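Long-range contact in aerobactin synthase IucA (Klebsiella pneumoniae subsp. pneumoniae, PDB 5JM8), which probably catalyses an ATP- and magnesium-dependent ligation step in the biosynthesis of the siderophore aerobactin, as a member of the NIS synthetase family: residues G421-A426 with R480-Y485. Numbering follows the deposited sequence.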
loop_
_atom_site.group_PDB
_atom_site.type_symbol
_atom_site.label_atom_id
_atom_site.label_comp_id
_atom_site.label_asym_id
_atom_site.label_seq_id
_atom_site.Cartn_x
_atom_site.Cartn_y
_atom_site.Cartn_z
ATOM N N GLY A 421 2.382 -40.000 -13.823
ATOM C CA GLY A 421 3.026 -40.061 -15.127
ATOM C C GLY A 421 3.241 -38.708 -15.782
ATOM O O GLY A 421 3.519 -38.632 -16.979
ATOM N N LEU A 422 3.120 -37.642 -14.996
ATOM C CA LEU A 422 3.304 -36.283 -15.500
ATOM C C LEU A 422 4.750 -35.824 -15.346
ATOM O O LEU A 422 5.281 -35.762 -14.238
ATOM C CB LEU A 422 2.368 -35.312 -14.771
ATOM C CG LEU A 422 2.595 -33.815 -15.009
ATOM C CD1 LEU A 422 2.428 -33.469 -16.479
ATOM C CD2 LEU A 422 1.646 -33.003 -14.149
ATOM N N VAL A 423 5.375 -35.488 -16.468
ATOM C CA VAL A 423 6.755 -35.023 -16.472
ATOM C C VAL A 423 6.805 -33.505 -16.606
ATOM O O VAL A 423 6.427 -32.955 -17.639
ATOM C CB VAL A 423 7.560 -35.665 -17.621
ATOM C CG1 VAL A 423 9.015 -35.217 -17.581
ATOM C CG2 VAL A 423 7.468 -37.180 -17.545
ATOM N N LEU A 424 7.263 -32.835 -15.551
ATOM C CA LEU A 424 7.540 -31.403 -15.607
ATOM C C LEU A 424 9.043 -31.184 -15.495
ATOM O O LEU A 424 9.623 -31.331 -14.419
ATOM C CB LEU A 424 6.803 -30.649 -14.496
ATOM C CG LEU A 424 5.274 -30.695 -14.536
ATOM C CD1 LEU A 424 4.694 -29.922 -13.366
ATOM C CD2 LEU A 424 4.739 -30.149 -15.849
ATOM N N LEU A 425 9.668 -30.849 -16.618
ATOM C CA LEU A 425 11.110 -30.635 -16.660
ATOM C C LEU A 425 11.454 -29.288 -16.046
ATOM O O LEU A 425 11.494 -28.267 -16.733
ATOM C CB LEU A 425 11.625 -30.713 -18.096
ATOM C CG LEU A 425 11.361 -32.046 -18.798
ATOM C CD1 LEU A 425 11.717 -31.957 -20.272
ATOM C CD2 LEU A 425 12.132 -33.176 -18.125
ATOM N N ALA A 426 11.708 -29.297 -14.745
ATOM C CA ALA A 426 11.872 -28.068 -13.989
ATOM C C ALA A 426 13.299 -27.537 -14.020
ATOM O O ALA A 426 14.158 -28.004 -13.272
ATOM C CB ALA A 426 11.437 -28.292 -12.562
ATOM N N ARG A 480 17.179 -39.555 -18.908
ATOM C CA ARG A 480 18.195 -38.657 -19.444
ATOM C C ARG A 480 17.934 -37.219 -19.005
ATOM O O ARG A 480 18.806 -36.567 -18.429
ATOM C CB ARG A 480 18.240 -38.738 -20.972
ATOM C CG ARG A 480 19.210 -37.747 -21.609
ATOM C CD ARG A 480 19.310 -37.920 -23.116
ATOM N NE ARG A 480 19.693 -39.276 -23.496
ATOM C CZ ARG A 480 20.892 -39.812 -23.282
ATOM N NH1 ARG A 480 21.842 -39.115 -22.671
ATOM N NH2 ARG A 480 21.139 -41.054 -23.670
ATOM N N TYR A 481 16.723 -36.736 -19.269
ATOM C CA TYR A 481 16.388 -35.331 -19.061
ATOM C C TYR A 481 16.087 -34.986 -17.605
ATOM O O TYR A 481 16.660 -34.056 -17.045
ATOM C CB TYR A 481 15.176 -34.948 -19.913
ATOM C CG TYR A 481 15.402 -35.015 -21.406
ATOM C CD1 TYR A 481 16.536 -34.464 -21.988
ATOM C CD2 TYR A 481 14.473 -35.628 -22.235
ATOM C CE1 TYR A 481 16.738 -34.524 -23.356
ATOM C CE2 TYR A 481 14.666 -35.693 -23.600
ATOM C CZ TYR A 481 15.799 -35.142 -24.155
ATOM O OH TYR A 481 15.989 -35.208 -25.515
ATOM N N PHE A 482 15.187 -35.745 -16.996
ATOM C CA PHE A 482 14.584 -35.354 -15.727
ATOM C C PHE A 482 15.576 -35.151 -14.573
ATOM O O PHE A 482 15.503 -34.142 -13.870
ATOM C CB PHE A 482 13.537 -36.390 -15.328
ATOM C CG PHE A 482 12.644 -35.946 -14.210
ATOM C CD1 PHE A 482 11.495 -35.224 -14.473
ATOM C CD2 PHE A 482 12.955 -36.244 -12.895
ATOM C CE1 PHE A 482 10.671 -34.812 -13.449
ATOM C CE2 PHE A 482 12.130 -35.836 -11.867
ATOM C CZ PHE A 482 10.988 -35.118 -12.144
ATOM N N PRO A 483 16.503 -36.100 -14.363
ATOM C CA PRO A 483 17.461 -35.863 -13.276
ATOM C C PRO A 483 18.482 -34.762 -13.587
ATOM O O PRO A 483 19.053 -34.195 -12.657
ATOM C CB PRO A 483 18.152 -37.222 -13.112
ATOM C CG PRO A 483 17.943 -37.924 -14.398
ATOM C CD PRO A 483 16.629 -37.456 -14.925
ATOM N N TYR A 484 18.715 -34.469 -14.863
ATOM C CA TYR A 484 19.575 -33.343 -15.224
ATOM C C TYR A 484 18.952 -32.034 -14.766
ATOM O O TYR A 484 19.530 -31.304 -13.963
ATOM C CB TYR A 484 19.824 -33.283 -16.734
ATOM C CG TYR A 484 20.351 -31.939 -17.201
ATOM C CD1 TYR A 484 21.606 -31.487 -16.809
ATOM C CD2 TYR A 484 19.592 -31.118 -18.032
ATOM C CE1 TYR A 484 22.091 -30.255 -17.232
ATOM C CE2 TYR A 484 20.071 -29.888 -18.460
ATOM C CZ TYR A 484 21.316 -29.465 -18.057
ATOM O OH TYR A 484 21.781 -28.245 -18.485
ATOM N N TYR A 485 17.768 -31.743 -15.287
ATOM C CA TYR A 485 17.100 -30.483 -14.998
ATOM C C TYR A 485 16.844 -30.284 -13.509
ATOM O O TYR A 485 17.044 -29.189 -12.986
ATOM C CB TYR A 485 15.773 -30.402 -15.756
ATOM C CG TYR A 485 15.928 -30.257 -17.254
ATOM C CD1 TYR A 485 16.227 -29.030 -17.826
ATOM C CD2 TYR A 485 15.769 -31.347 -18.096
ATOM C CE1 TYR A 485 16.369 -28.898 -19.196
ATOM C CE2 TYR A 485 15.908 -31.222 -19.465
ATOM C CZ TYR A 485 16.206 -29.996 -20.008
ATOM O OH TYR A 485 16.344 -29.867 -21.371
#
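This is a largely apolar contact between a short strand with the loop after it and a helix, near the ATP site of the NIS synthetase fold. Strand 422-424 pairs antiparallel with strand 451-453 and runs with its exit loop past helix 475-500. No hydrogen bond joins the two segments. L425 does most of the touching. Its CG lies anti to the carbonyl carbon (chi1 -59°). Methyl CD2 of L425 reaches Y481 CB at 4.0 Å and also touches F482 CA. The same methyl lies 4.1 Å from Y485 CD2. L425 CB sits over one face of the Y485 ring, offset toward the rim, while Y484 CD2 lies over the centre of the opposite face. F482 has CG anti to its backbone N (chi1 -167°), which carries the ring across to the strand. There V423 CG1 meets F482 CD1 obliquely at 4.0 Å. F414 packs edge-to-face with F482. L425 O accepts a hydrogen bond from ND2 of N430, a magnesium ligand, and the Y485 side chain is about 6 Å from bound ATP. Past the strand, A426 O comes within 3.1 Å of Y485 O. Both are acceptors and cannot bond each other; S490 OG hydrogen-bonds Y485 O and, weakly, A426 O.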